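Local coordinates for uncharacterised protein (Vibrio cholerae, PDB 5KKO) that is of unknown function but folds as a small helical hairpin preceded by an N-terminal strand and assembles with other copies of itself, at residues C[15-20]-C[33-38]. Numbering follows the deposited sequence. Where two conformers were deposited one is given.
Sequences NAMLRI and ELIKAH
Helices 11-20 and 28-43 form an antiparallel helical hairpin, and residues 15-20 pack here against 33-38 with the segment axes 10.0 Å apart and their directions 162° from each other. Met17 and Ile35 have the closest CA atoms of the two segments, 6.3 Å apart. The CB of Ile20 is directed toward the partner helix. Its CG1 lies anti to the carbonyl carbon, beside the backbone N, and the extended chi2 sends CD1 on to Leu34 CG, 3.7 Å away, the two side chains crossing nearly at right angles. The same Ile20 CD1 meets the imidazole of His38 obliquely, 4.0 Å from CD2, while the Ile20 and Ile35 side chains slide past each other in opposite directions, Ile20 CG2 coming to 4.1 Å from Ile35 CG1. Ile35 reaches across with CD1, which rests 3.7 Å from the Met17 carbonyl O and also touches Met17 CB. Met17, a selenomethionine, extends through chi2 and then bends at chi3 (68°), sliding past His38 so that SE and CE both contact His38 CB, SE at 3.9 Å. Its selenium sits 5.3 Å from the centroid of the His38 ring and 44° off the normal, an oblique approach. A second subunit adds to the contact: Met17 packs on its Leu39 and Ile35 on its Ile35, and Asn15 OD1 hydrogen-bonds to its Lys43 NZ. The two segments are thus joined by branched aliphatic groups, a selenoether and one imidazole through van der Waals contact alone, and the apolar layer continues from the hairpin into the subunit interface.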
loop_
_atom_site.group_PDB
_atom_site.type_symbol
_atom_site.label_atom_id
_atom_site.label_comp_id
_atom_site.label_asym_id
_atom_site.label_seq_id
_atom_site.Cartn_x
_atom_site.Cartn_y
_atom_site.Cartn_z
ATOM N N ASN C 15 -1.160 15.311 -16.206
ATOM C CA ASN C 15 -1.426 16.735 -16.406
ATOM C C ASN C 15 -2.802 16.956 -16.995
ATOM O O ASN C 15 -3.472 17.943 -16.652
ATOM C CB ASN C 15 -0.317 17.324 -17.302
ATOM C CG ASN C 15 0.948 17.597 -16.509
ATOM O OD1 ASN C 15 0.894 17.663 -15.263
ATOM N ND2 ASN C 15 2.075 17.713 -17.194
ATOM N N ALA C 16 -3.245 16.060 -17.870
ATOM C CA ALA C 16 -4.599 16.213 -18.396
ATOM C C ALA C 16 -5.637 16.110 -17.285
ATOM O O ALA C 16 -6.621 16.873 -17.256
ATOM C CB ALA C 16 -4.904 15.146 -19.451
HETATM N N MSE C 17 -5.456 15.173 -16.366
HETATM C CA MSE C 17 -6.390 15.036 -15.282
HETATM C C MSE C 17 -6.352 16.270 -14.372
HETATM O O MSE C 17 -7.401 16.735 -13.926
HETATM C CB MSE C 17 -6.045 13.763 -14.519
HETATM C CG MSE C 17 -6.144 12.488 -15.430
HETATM SE SE MSE C 17 -5.710 10.889 -14.472
HETATM C CE MSE C 17 -7.243 10.815 -13.275
ATOM N N LEU C 18 -5.150 16.805 -14.105
ATOM C CA LEU C 18 -5.048 18.047 -13.335
ATOM C C LEU C 18 -5.811 19.172 -14.013
ATOM O O LEU C 18 -6.513 19.968 -13.339
ATOM C CB LEU C 18 -3.555 18.434 -13.111
ATOM C CG LEU C 18 -2.920 17.615 -11.995
ATOM C CD1 LEU C 18 -1.346 17.615 -12.123
ATOM C CD2 LEU C 18 -3.315 18.082 -10.588
ATOM N N ARG C 19 -5.638 19.294 -15.319
ATOM C CA ARG C 19 -6.335 20.346 -16.047
ATOM C C ARG C 19 -7.841 20.138 -15.994
ATOM O O ARG C 19 -8.625 21.107 -15.826
ATOM C CB ARG C 19 -5.842 20.350 -17.479
ATOM C CG ARG C 19 -6.530 21.421 -18.296
ATOM C CD ARG C 19 -6.000 21.314 -19.734
ATOM N NE ARG C 19 -6.949 21.993 -20.613
ATOM C CZ ARG C 19 -7.017 23.299 -20.654
ATOM N NH1 ARG C 19 -6.112 23.986 -19.962
ATOM N NH2 ARG C 19 -7.917 23.898 -21.453
ATOM N N ILE C 20 -8.283 18.890 -16.140
ATOM C CA ILE C 20 -9.713 18.591 -16.164
ATOM C C ILE C 20 -10.377 19.027 -14.849
ATOM O O ILE C 20 -11.521 19.519 -14.870
ATOM C CB ILE C 20 -9.944 17.098 -16.447
ATOM C CG1 ILE C 20 -9.700 16.769 -17.879
ATOM C CG2 ILE C 20 -11.436 16.696 -16.077
ATOM C CD1 ILE C 20 -9.423 15.260 -18.072
ATOM N N GLU C 33 -16.863 12.764 -14.193
ATOM C CA GLU C 33 -17.023 11.580 -15.049
ATOM C C GLU C 33 -15.793 11.378 -15.927
ATOM O O GLU C 33 -15.426 10.234 -16.247
ATOM C CB GLU C 33 -18.303 11.742 -15.914
ATOM C CG GLU C 33 -19.592 11.687 -15.138
ATOM C CD GLU C 33 -19.919 10.344 -14.605
ATOM O OE1 GLU C 33 -19.292 9.324 -15.006
ATOM O OE2 GLU C 33 -20.865 10.307 -13.798
ATOM N N LEU C 34 -15.179 12.478 -16.402
ATOM C CA LEU C 34 -13.994 12.341 -17.239
ATOM C C LEU C 34 -12.829 11.850 -16.414
ATOM O O LEU C 34 -12.028 11.015 -16.879
ATOM C CB LEU C 34 -13.717 13.690 -17.879
ATOM C CG LEU C 34 -12.762 13.854 -19.015
ATOM C CD1 LEU C 34 -13.131 12.860 -20.168
ATOM C CD2 LEU C 34 -12.909 15.321 -19.477
ATOM N N ILE C 35 -12.674 12.412 -15.204
ATOM C CA ILE C 35 -11.696 11.886 -14.232
ATOM C C ILE C 35 -11.895 10.389 -14.047
ATOM O O ILE C 35 -10.948 9.601 -14.211
ATOM C CB ILE C 35 -11.815 12.635 -12.885
ATOM C CG1 ILE C 35 -11.217 14.021 -13.039
ATOM C CG2 ILE C 35 -11.088 11.892 -11.684
ATOM C CD1 ILE C 35 -9.775 13.981 -13.525
ATOM N N LYS C 36 -13.133 9.980 -13.724
ATOM C CA LYS C 36 -13.422 8.574 -13.437
ATOM C C LYS C 36 -13.028 7.696 -14.629
ATOM O O LYS C 36 -12.459 6.620 -14.460
ATOM C CB LYS C 36 -14.898 8.434 -13.043
ATOM C CG LYS C 36 -15.238 7.005 -12.577
ATOM C CD LYS C 36 -16.742 6.701 -12.638
ATOM C CE LYS C 36 -17.525 7.650 -11.789
ATOM N NZ LYS C 36 -18.912 7.071 -11.662
ATOM N N ALA C 37 -13.336 8.134 -15.836
ATOM C CA ALA C 37 -12.960 7.349 -17.009
ATOM C C ALA C 37 -11.444 7.174 -17.076
ATOM O O ALA C 37 -10.954 6.062 -17.354
ATOM C CB ALA C 37 -13.489 8.032 -18.259
ATOM N N HIS C 38 -10.679 8.245 -16.833
ATOM C CA HIS C 38 -9.232 8.089 -16.866
ATOM C C HIS C 38 -8.755 7.127 -15.776
ATOM O O HIS C 38 -7.805 6.344 -15.999
ATOM C CB HIS C 38 -8.566 9.469 -16.701
ATOM C CG HIS C 38 -8.480 10.243 -17.977
ATOM N ND1 HIS C 38 -7.632 9.883 -19.019
ATOM C CD2 HIS C 38 -9.176 11.325 -18.407
ATOM C CE1 HIS C 38 -7.759 10.757 -20.004
ATOM N NE2 HIS C 38 -8.690 11.643 -19.672
#